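Local structure of isoform A of Peptidoglycan-recognition protein LB (Drosophila melanogaster, 7NSX) at residues Ala38-Ile43 with Lys150-Arg155; Gly79-Ile84 with Lys109-Val114; Arg155-Thr160 with Thr178-Thr183. The protein is a zinc-dependent amidase of innate immunity that cleaves the bond between N-acetylmuramoyl and L-amino acid residues in bacterial peptidoglycan, probably turning it into inactive fragments. All blocks are in the same frame, centred on the assembly; numbering follows the deposited sequence.

Interaction 1: residues Ala38-Ile43 with Lys150-Arg155; sequences APYVII and KLLGHR. With ZN (zinc ion), chain B.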
loop_
_atom_site.group_PDB
_atom_site.type_symbol
_atom_site.label_atom_id
_atom_site.label_comp_id
_atom_site.label_asym_id
_atom_site.label_seq_id
_atom_site.Cartn_x
_atom_site.Cartn_y
_atom_site.Cartn_z
ATOM N N ALA A 38 -7.191 -11.200 4.644
ATOM C CA ALA A 38 -7.733 -9.838 4.427
ATOM C C ALA A 38 -8.825 -9.894 3.379
ATOM O O ALA A 38 -8.582 -10.346 2.265
ATOM C CB ALA A 38 -6.621 -8.907 4.006
ATOM N N PRO A 39 -10.076 -9.466 3.677
ATOM C CA PRO A 39 -11.109 -9.399 2.643
ATOM C C PRO A 39 -10.972 -8.206 1.696
ATOM O O PRO A 39 -11.600 -8.250 0.645
ATOM C CB PRO A 39 -12.418 -9.248 3.431
ATOM C CG PRO A 39 -11.986 -8.602 4.730
ATOM C CD PRO A 39 -10.605 -9.159 5.016
ATOM N N TYR A 40 -10.172 -7.190 2.065
ATOM C CA TYR A 40 -9.988 -5.961 1.247
ATOM C C TYR A 40 -8.521 -5.706 0.907
ATOM O O TYR A 40 -7.658 -5.926 1.744
ATOM C CB TYR A 40 -10.516 -4.721 1.963
ATOM C CG TYR A 40 -12.004 -4.743 2.180
ATOM C CD1 TYR A 40 -12.529 -5.247 3.352
ATOM C CD2 TYR A 40 -12.880 -4.334 1.186
ATOM C CE1 TYR A 40 -13.893 -5.345 3.542
ATOM C CE2 TYR A 40 -14.253 -4.384 1.374
ATOM C CZ TYR A 40 -14.752 -4.874 2.568
ATOM O OH TYR A 40 -16.087 -4.945 2.807
ATOM N N VAL A 41 -8.284 -5.212 -0.315
ATOM C CA VAL A 41 -7.021 -4.562 -0.724
ATOM C C VAL A 41 -7.312 -3.107 -1.067
ATOM O O VAL A 41 -8.137 -2.823 -1.984
ATOM C CB VAL A 41 -6.359 -5.322 -1.882
ATOM C CG1 VAL A 41 -5.137 -4.597 -2.398
ATOM C CG2 VAL A 41 -6.007 -6.735 -1.433
ATOM N N ILE A 42 -6.633 -2.184 -0.404
ATOM C CA ILE A 42 -6.900 -0.746 -0.659
ATOM C C ILE A 42 -5.642 -0.096 -1.226
ATOM O O ILE A 42 -4.595 -0.158 -0.559
ATOM C CB ILE A 42 -7.437 -0.039 0.588
ATOM C CG1 ILE A 42 -8.770 -0.664 1.010
ATOM C CG2 ILE A 42 -7.557 1.464 0.303
ATOM C CD1 ILE A 42 -9.086 -0.426 2.428
ATOM N N ILE A 43 -5.788 0.556 -2.385
ATOM C CA ILE A 43 -4.672 1.215 -3.115
ATOM C C ILE A 43 -4.668 2.697 -2.750
ATOM O O ILE A 43 -5.768 3.351 -2.757
ATOM C CB ILE A 43 -4.778 0.972 -4.634
ATOM C CG1 ILE A 43 -4.882 -0.523 -4.957
ATOM C CG2 ILE A 43 -3.594 1.613 -5.353
ATOM C CD1 ILE A 43 -3.693 -1.349 -4.508
ATOM N N LYS A 150 -11.829 -7.901 -2.282
ATOM C CA LYS A 150 -12.326 -6.743 -3.045
ATOM C C LYS A 150 -11.197 -5.710 -3.132
ATOM O O LYS A 150 -10.668 -5.315 -2.061
ATOM C CB LYS A 150 -13.540 -6.178 -2.310
ATOM C CG LYS A 150 -14.733 -7.110 -2.176
ATOM C CD LYS A 150 -15.771 -6.535 -1.243
ATOM C CE LYS A 150 -17.186 -6.912 -1.622
ATOM N NZ LYS A 150 -17.394 -8.375 -1.484
ATOM N N LEU A 151 -10.892 -5.260 -4.351
ATOM C CA LEU A 151 -9.895 -4.213 -4.620
ATOM C C LEU A 151 -10.615 -2.860 -4.675
ATOM O O LEU A 151 -11.563 -2.698 -5.503
ATOM C CB LEU A 151 -9.167 -4.519 -5.924
ATOM C CG LEU A 151 -8.133 -3.492 -6.359
ATOM C CD1 LEU A 151 -6.876 -3.601 -5.509
ATOM C CD2 LEU A 151 -7.806 -3.686 -7.812
ATOM N N LEU A 152 -10.163 -1.943 -3.820
ATOM C CA LEU A 152 -10.651 -0.553 -3.720
ATOM C C LEU A 152 -9.487 0.428 -3.825
ATOM O O LEU A 152 -8.330 0.077 -3.507
ATOM C CB LEU A 152 -11.345 -0.387 -2.371
ATOM C CG LEU A 152 -12.455 -1.391 -2.063
ATOM C CD1 LEU A 152 -12.930 -1.235 -0.644
ATOM C CD2 LEU A 152 -13.600 -1.250 -3.044
ATOM N N GLY A 153 -9.813 1.633 -4.273
ATOM C CA GLY A 153 -9.022 2.851 -4.058
ATOM C C GLY A 153 -9.480 3.524 -2.795
ATOM O O GLY A 153 -10.664 3.346 -2.420
ATOM N N HIS A 154 -8.568 4.237 -2.140
ATOM C CA HIS A 154 -8.834 4.946 -0.871
ATOM C C HIS A 154 -10.095 5.796 -1.066
ATOM O O HIS A 154 -10.963 5.759 -0.160
ATOM C CB HIS A 154 -7.610 5.772 -0.490
ATOM C CG HIS A 154 -7.676 6.404 0.857
ATOM N ND1 HIS A 154 -6.619 7.150 1.355
ATOM C CD2 HIS A 154 -8.638 6.416 1.814
ATOM C CE1 HIS A 154 -6.929 7.590 2.555
ATOM N NE2 HIS A 154 -8.159 7.147 2.858
ATOM N N ARG A 155 -10.204 6.485 -2.217
ATOM C CA ARG A 155 -11.305 7.455 -2.488
ATOM C C ARG A 155 -12.688 6.796 -2.471
ATOM O O ARG A 155 -13.681 7.531 -2.559
ATOM C CB ARG A 155 -11.124 8.098 -3.852
ATOM C CG ARG A 155 -11.089 7.104 -5.003
ATOM C CD ARG A 155 -11.251 7.824 -6.322
ATOM N NE ARG A 155 -10.219 8.836 -6.473
ATOM C CZ ARG A 155 -10.125 9.679 -7.503
ATOM N NH1 ARG A 155 -11.009 9.630 -8.487
ATOM N NH2 ARG A 155 -9.145 10.567 -7.541
HETATM ZN ZN ZN B . -4.728 7.046 0.600
#
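Y40 to I43 pairs with K150 to G153 as a parallel strand pair, and the short axes lie 4.6 Å apart at 24°. Five backbone hydrogen bonds hold it, alternating in direction as a parallel ladder requires: K150 N to P39 O, V41 N to K150 O, L152 N to V41 O, I43 N to L152 O and H154 N to I43 O. The central one is the straightest, with L152 N 2.9 Å from V41 O and an N-H...O angle of 176°. Weaker CA-H...O contacts fill in between, such as I42 CA to L152 O at 3.3 Å.

The apolar contacts fall on two faces. On the face of V41, L151 and I43, CD1 of L151 lies 3.7 Å from V41 CG1 and equally near I43 CG1; its CG is anti to the backbone N (chi1 178°), and the branch bridges both neighbours. On the other face the Y40 ring runs alongside the K150 chain, with CE2 3.7 Å from K150 CD, while Y40 CD2 meets L152 CD1 at 3.6 Å.

The metal contact follows at the strand end. H154 ND1 binds zinc at 2.0 Å, and H44 and C162 supply the other protein ligands. H154 N bonds the carbonyl of I43, the residue before H44, so the end of the ladder places the two ligands' backbones close together, consistent with a part in setting the zinc site.

In the sheet, strand 38-45 lies between 110-115 and the outermost strand 149-153; I43 packs on L167 and I171 of helix 165-171, and the Y40 ring meets Y106 edge-to-face.

Interaction 2: residues Gly79-Ile84 with Lys109-Val114; sequences GYSFGI and KSVGIV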
loop_
_atom_site.group_PDB
_atom_site.type_symbol
_atom_site.label_atom_id
_atom_site.label_comp_id
_atom_site.label_asym_id
_atom_site.label_seq_id
_atom_site.Cartn_x
_atom_site.Cartn_y
_atom_site.Cartn_z
ATOM N N GLY A 79 1.761 3.921 8.203
ATOM C CA GLY A 79 0.334 3.535 8.186
ATOM C C GLY A 79 -0.016 2.441 7.171
ATOM O O GLY A 79 -1.052 1.733 7.354
ATOM N N TYR A 80 0.801 2.239 6.139
ATOM C CA TYR A 80 0.491 1.299 5.029
ATOM C C TYR A 80 1.020 -0.098 5.350
ATOM O O TYR A 80 2.029 -0.255 6.111
ATOM C CB TYR A 80 1.127 1.849 3.747
ATOM C CG TYR A 80 0.731 3.254 3.389
ATOM C CD1 TYR A 80 1.638 4.303 3.484
ATOM C CD2 TYR A 80 -0.549 3.550 2.953
ATOM C CE1 TYR A 80 1.304 5.589 3.096
ATOM C CE2 TYR A 80 -0.899 4.834 2.561
ATOM C CZ TYR A 80 0.024 5.866 2.651
ATOM O OH TYR A 80 -0.332 7.135 2.272
ATOM N N SER A 81 0.373 -1.120 4.786
ATOM C CA SER A 81 0.816 -2.525 4.910
ATOM C C SER A 81 2.109 -2.715 4.102
ATOM O O SER A 81 2.988 -3.392 4.583
ATOM C CB SER A 81 -0.255 -3.491 4.473
ATOM O OG SER A 81 -1.506 -3.163 5.028
ATOM N N PHE A 82 2.177 -2.124 2.899
ATOM C CA PHE A 82 3.286 -2.269 1.946
ATOM C C PHE A 82 3.409 -0.991 1.132
ATOM O O PHE A 82 2.375 -0.339 0.881
ATOM C CB PHE A 82 3.062 -3.473 1.028
ATOM C CG PHE A 82 3.082 -4.813 1.721
ATOM C CD1 PHE A 82 1.910 -5.405 2.152
ATOM C CD2 PHE A 82 4.277 -5.474 1.971
ATOM C CE1 PHE A 82 1.923 -6.646 2.774
ATOM C CE2 PHE A 82 4.300 -6.706 2.618
ATOM C CZ PHE A 82 3.119 -7.303 3.005
ATOM N N GLY A 83 4.652 -0.702 0.710
ATOM C CA GLY A 83 5.001 0.356 -0.249
ATOM C C GLY A 83 5.532 -0.244 -1.546
ATOM O O GLY A 83 6.115 -1.351 -1.539
ATOM N N ILE A 84 5.295 0.451 -2.655
ATOM C CA ILE A 84 5.840 0.092 -3.977
ATOM C C ILE A 84 6.642 1.266 -4.531
ATOM O O ILE A 84 6.127 2.391 -4.593
ATOM C CB ILE A 84 4.724 -0.394 -4.899
ATOM C CG1 ILE A 84 4.109 -1.657 -4.274
ATOM C CG2 ILE A 84 5.314 -0.628 -6.284
ATOM C CD1 ILE A 84 2.957 -2.188 -4.974
ATOM N N LYS A 109 -8.993 -5.099 8.418
ATOM C CA LYS A 109 -9.508 -6.128 7.475
ATOM C C LYS A 109 -8.988 -5.883 6.057
ATOM O O LYS A 109 -9.697 -6.256 5.116
ATOM C CB LYS A 109 -11.037 -6.036 7.484
ATOM C CG LYS A 109 -11.587 -4.679 7.085
ATOM C CD LYS A 109 -13.096 -4.585 7.190
ATOM C CE LYS A 109 -13.562 -4.428 8.623
ATOM N NZ LYS A 109 -14.930 -3.886 8.667
ATOM N N SER A 110 -7.841 -5.220 5.909
ATOM C CA SER A 110 -7.302 -4.810 4.586
ATOM C C SER A 110 -5.772 -4.881 4.569
ATOM O O SER A 110 -5.089 -4.879 5.632
ATOM C CB SER A 110 -7.783 -3.453 4.140
ATOM O OG SER A 110 -7.154 -2.405 4.854
ATOM N N VAL A 111 -5.288 -5.068 3.346
ATOM C CA VAL A 111 -3.904 -4.768 2.938
ATOM C C VAL A 111 -3.924 -3.376 2.296
ATOM O O VAL A 111 -4.556 -3.232 1.221
ATOM C CB VAL A 111 -3.385 -5.843 1.973
ATOM C CG1 VAL A 111 -1.905 -5.630 1.696
ATOM C CG2 VAL A 111 -3.633 -7.242 2.520
ATOM N N GLY A 112 -3.273 -2.411 2.938
ATOM C CA GLY A 112 -3.101 -1.041 2.425
ATOM C C GLY A 112 -1.800 -0.931 1.653
ATOM O O GLY A 112 -0.727 -1.066 2.263
ATOM N N ILE A 113 -1.879 -0.767 0.337
ATOM C CA ILE A 113 -0.671 -0.737 -0.533
ATOM C C ILE A 113 -0.481 0.692 -1.062
ATOM O O ILE A 113 -1.421 1.215 -1.656
ATOM C CB ILE A 113 -0.798 -1.707 -1.708
ATOM C CG1 ILE A 113 -1.150 -3.125 -1.255
ATOM C CG2 ILE A 113 0.478 -1.661 -2.546
ATOM C CD1 ILE A 113 -1.359 -4.078 -2.408
ATOM N N VAL A 114 0.671 1.294 -0.835
ATOM C CA VAL A 114 0.945 2.674 -1.308
ATOM C C VAL A 114 1.896 2.596 -2.503
ATOM O O VAL A 114 2.946 1.983 -2.382
ATOM C CB VAL A 114 1.472 3.630 -0.219
ATOM C CG1 VAL A 114 2.804 3.221 0.346
ATOM C CG2 VAL A 114 1.540 5.057 -0.776
#
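F82 pairs with I113 and G83 with V114 in a short parallel ladder whose axes lie 4.7 Å apart at 26°. V114 N bonds F82 O at 2.9 Å, I84 N takes V114 O, and G112 O accepts F82 N as well as a weak bond from S81 N.

Ahead of the ladder a side chain takes over: G112 N donates to S81 OG at 2.8 Å. The S81 oxygen is anti to its own carbonyl carbon (chi1 -47°), a rotation that brings it up to the G112 backbone.

The main side-chain contact is a CH-pi one. V114 CB sits 3.5 Å from the Y80 ring centroid and only 4° off the ring normal, with CG1 spreading over CD1 and CG2 over CZ. V111 CG1 reaches the F82 ring at its edge, 3.8 Å from CD1, and I84 CD1 touches I113 CG2 at 3.5 Å. Y80 also meets the ring of the zinc ligand H44, consistent with its inferred part in coordinating the zinc-bound water. Replacing Y80 by an alanine would remove the ring and would probably leave V114 without its flat partner and open a gap beside H44.

Strand 82-84 lies between 90-92 and 110-115 in the sheet; F82, I84 and I113 face helix 126-142, packing on L135, A131 and A132.

Interaction 3: residues Arg155-Thr160 with Thr178-Thr183; sequences RQVRDT and THINDT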
loop_
_atom_site.group_PDB
_atom_site.type_symbol
_atom_site.label_atom_id
_atom_site.label_comp_id
_atom_site.label_asym_id
_atom_site.label_seq_id
_atom_site.Cartn_x
_atom_site.Cartn_y
_atom_site.Cartn_z
ATOM N N ARG A 155 -10.204 6.485 -2.217
ATOM C CA ARG A 155 -11.305 7.455 -2.488
ATOM C C ARG A 155 -12.688 6.796 -2.471
ATOM O O ARG A 155 -13.681 7.531 -2.559
ATOM C CB ARG A 155 -11.124 8.098 -3.852
ATOM C CG ARG A 155 -11.089 7.104 -5.003
ATOM C CD ARG A 155 -11.251 7.824 -6.322
ATOM N NE ARG A 155 -10.219 8.836 -6.473
ATOM C CZ ARG A 155 -10.125 9.679 -7.503
ATOM N NH1 ARG A 155 -11.009 9.630 -8.487
ATOM N NH2 ARG A 155 -9.145 10.567 -7.541
ATOM N N GLN A 156 -12.782 5.466 -2.419
ATOM C CA GLN A 156 -14.086 4.768 -2.394
ATOM C C GLN A 156 -14.567 4.635 -0.948
ATOM O O GLN A 156 -15.764 4.372 -0.702
ATOM C CB GLN A 156 -13.934 3.404 -3.043
ATOM C CG GLN A 156 -13.784 3.490 -4.539
ATOM C CD GLN A 156 -13.601 2.089 -5.071
ATOM O OE1 GLN A 156 -12.492 1.588 -5.198
ATOM N NE2 GLN A 156 -14.698 1.453 -5.428
ATOM N N VAL A 157 -13.692 4.809 0.020
ATOM C CA VAL A 157 -14.111 4.600 1.434
ATOM C C VAL A 157 -13.972 5.892 2.248
ATOM O O VAL A 157 -14.318 5.896 3.463
ATOM C CB VAL A 157 -13.338 3.426 2.058
ATOM C CG1 VAL A 157 -13.426 2.195 1.169
ATOM C CG2 VAL A 157 -11.903 3.800 2.396
ATOM N N ARG A 158 -13.426 6.930 1.636
ATOM C CA ARG A 158 -13.174 8.219 2.327
ATOM C C ARG A 158 -13.147 9.278 1.241
ATOM O O ARG A 158 -12.769 8.946 0.110
ATOM C CB ARG A 158 -11.851 8.187 3.095
ATOM C CG ARG A 158 -11.444 9.511 3.732
ATOM C CD ARG A 158 -12.139 9.673 5.065
ATOM N NE ARG A 158 -12.063 8.371 5.714
ATOM C CZ ARG A 158 -13.053 7.771 6.356
ATOM N NH1 ARG A 158 -14.234 8.353 6.481
ATOM N NH2 ARG A 158 -12.851 6.575 6.872
ATOM N N ASP A 159 -13.546 10.495 1.586
ATOM C CA ASP A 159 -13.479 11.648 0.669
ATOM C C ASP A 159 -12.007 11.998 0.505
ATOM O O ASP A 159 -11.449 12.522 1.433
ATOM C CB ASP A 159 -14.297 12.811 1.225
ATOM C CG ASP A 159 -14.524 13.922 0.218
ATOM O OD1 ASP A 159 -14.881 13.610 -0.927
ATOM O OD2 ASP A 159 -14.326 15.091 0.595
ATOM N N THR A 160 -11.413 11.656 -0.627
ATOM C CA THR A 160 -10.004 11.954 -0.943
ATOM C C THR A 160 -9.835 11.772 -2.454
ATOM O O THR A 160 -10.644 11.035 -3.050
ATOM C CB THR A 160 -9.077 11.093 -0.054
ATOM O OG1 THR A 160 -7.714 11.419 -0.311
ATOM C CG2 THR A 160 -9.238 9.609 -0.309
ATOM N N THR A 178 -13.920 -3.508 -7.272
ATOM C CA THR A 178 -15.259 -3.660 -6.661
ATOM C C THR A 178 -15.888 -2.271 -6.477
ATOM O O THR A 178 -15.201 -1.376 -5.956
ATOM C CB THR A 178 -15.099 -4.367 -5.313
ATOM O OG1 THR A 178 -14.539 -5.643 -5.609
ATOM C CG2 THR A 178 -16.377 -4.539 -4.528
ATOM N N HIS A 179 -17.154 -2.115 -6.869
ATOM C CA HIS A 179 -18.024 -0.954 -6.538
ATOM C C HIS A 179 -18.736 -1.283 -5.235
ATOM O O HIS A 179 -19.335 -2.372 -5.171
ATOM C CB HIS A 179 -19.039 -0.679 -7.658
ATOM C CG HIS A 179 -18.400 -0.437 -8.981
ATOM N ND1 HIS A 179 -17.573 0.658 -9.215
ATOM C CD2 HIS A 179 -18.460 -1.132 -10.138
ATOM C CE1 HIS A 179 -17.160 0.626 -10.470
ATOM N NE2 HIS A 179 -17.680 -0.476 -11.051
ATOM N N ILE A 180 -18.637 -0.410 -4.238
ATOM C CA ILE A 180 -19.236 -0.619 -2.891
ATOM C C ILE A 180 -20.392 0.371 -2.664
ATOM O O ILE A 180 -21.086 0.241 -1.633
ATOM C CB ILE A 180 -18.161 -0.537 -1.784
ATOM C CG1 ILE A 180 -17.378 0.781 -1.792
ATOM C CG2 ILE A 180 -17.241 -1.748 -1.873
ATOM C CD1 ILE A 180 -16.684 1.066 -0.483
ATOM N N ASN A 181 -20.590 1.346 -3.556
ATOM C CA ASN A 181 -21.677 2.349 -3.383
ATOM C C ASN A 181 -22.317 2.546 -4.756
ATOM O O ASN A 181 -21.715 2.117 -5.759
ATOM C CB ASN A 181 -21.164 3.577 -2.611
ATOM C CG ASN A 181 -20.772 3.259 -1.171
ATOM O OD1 ASN A 181 -19.591 3.384 -0.801
ATOM N ND2 ASN A 181 -21.734 2.835 -0.342
ATOM N N ASP A 182 -23.554 3.036 -4.796
ATOM C CA ASP A 182 -24.338 3.113 -6.059
ATOM C C ASP A 182 -23.659 4.084 -7.052
ATOM O O ASP A 182 -23.992 4.026 -8.206
ATOM C CB ASP A 182 -25.792 3.519 -5.803
ATOM C CG ASP A 182 -26.590 2.559 -4.929
ATOM O OD1 ASP A 182 -26.061 1.462 -4.620
ATOM O OD2 ASP A 182 -27.724 2.922 -4.546
ATOM N N THR A 183 -22.744 4.944 -6.617
ATOM C CA THR A 183 -21.978 5.867 -7.502
ATOM C C THR A 183 -20.916 5.117 -8.330
ATOM O O THR A 183 -20.584 5.593 -9.416
ATOM C CB THR A 183 -21.340 6.958 -6.644
ATOM O OG1 THR A 183 -20.524 6.249 -5.704
ATOM C CG2 THR A 183 -22.386 7.823 -5.970
HETATM O O HOH W 1 -17.678 2.329 -4.960
HETATM O O HOH W 2 -17.946 4.148 -2.564
#
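Q156 makes the one direct hydrogen bond between these segments, NE2 donating to T178 O at 2.9 Å with an N-H...O angle of 153°. The acceptor lies 12° out of the plane of the Q156 amide, and the donor in turn lies in the T178 carbonyl plane, so both flat groups are well turned for the bond. Beyond CG the glutamine chain is extended, which carries its amide across to the C-terminal segment.

I180 supplies the van der Waals part of the shell: its CD1 lies 3.4 Å from Q156 O and packs on V157 CG1 at 3.8 Å. The first torsion (chi1 56°) sets CG1 between the backbone N and the carbonyl carbon, and from there CD1 reaches the Q156 carbonyl oxygen and the CG1 branch of V157.

Two waters widen the contact. One accepts from Q156 NE2 at 3.1 Å and from I180 N at 3.0 Å, a second, water-mediated link from the same nitrogen. The other donates to Q156 O at 2.9 Å; its link to N181 OD1 is too short to be trusted in detail.

Further out, G153 N bonds Q156 OE1, so both ends of the amide are occupied and its flip is fixed. The Q156 side chain also rests on F168 and F177. T178 is placed by its backbone bond to L151 and by OG1 bonding H176 O, while V157 and I180 both pack on L152.

Neither segment is regular helix or strand. The geometry is that of the last modelled segment, after helix 165-171, laid against an edge strand and strapped to the loop which, in this zinc amidase fold, runs from the ligand H154 to the ligand C162.

In the fold
Interactions 1 and 2 are buried and belong to one mixed sheet: strands 38-45 and 110-115 are neighbours, joined by probable backbone hydrogen bonds from I42 to V111 and I113, and 79-84 with 109-114 is nested within the chain loop that interaction 1 closes. Both rely on parallel ladders and hydrocarbon packing, and each brings a residue to the zinc region. Interaction 3 is a surface contact, its centre about 17 Å from the centre of the chain, built from a side-chain amide, waters and one isoleucine. It follows on from interaction 1 along the chain and touches its edge strand through T178, but does not touch interaction 2, about 8 Å away at the nearest atoms.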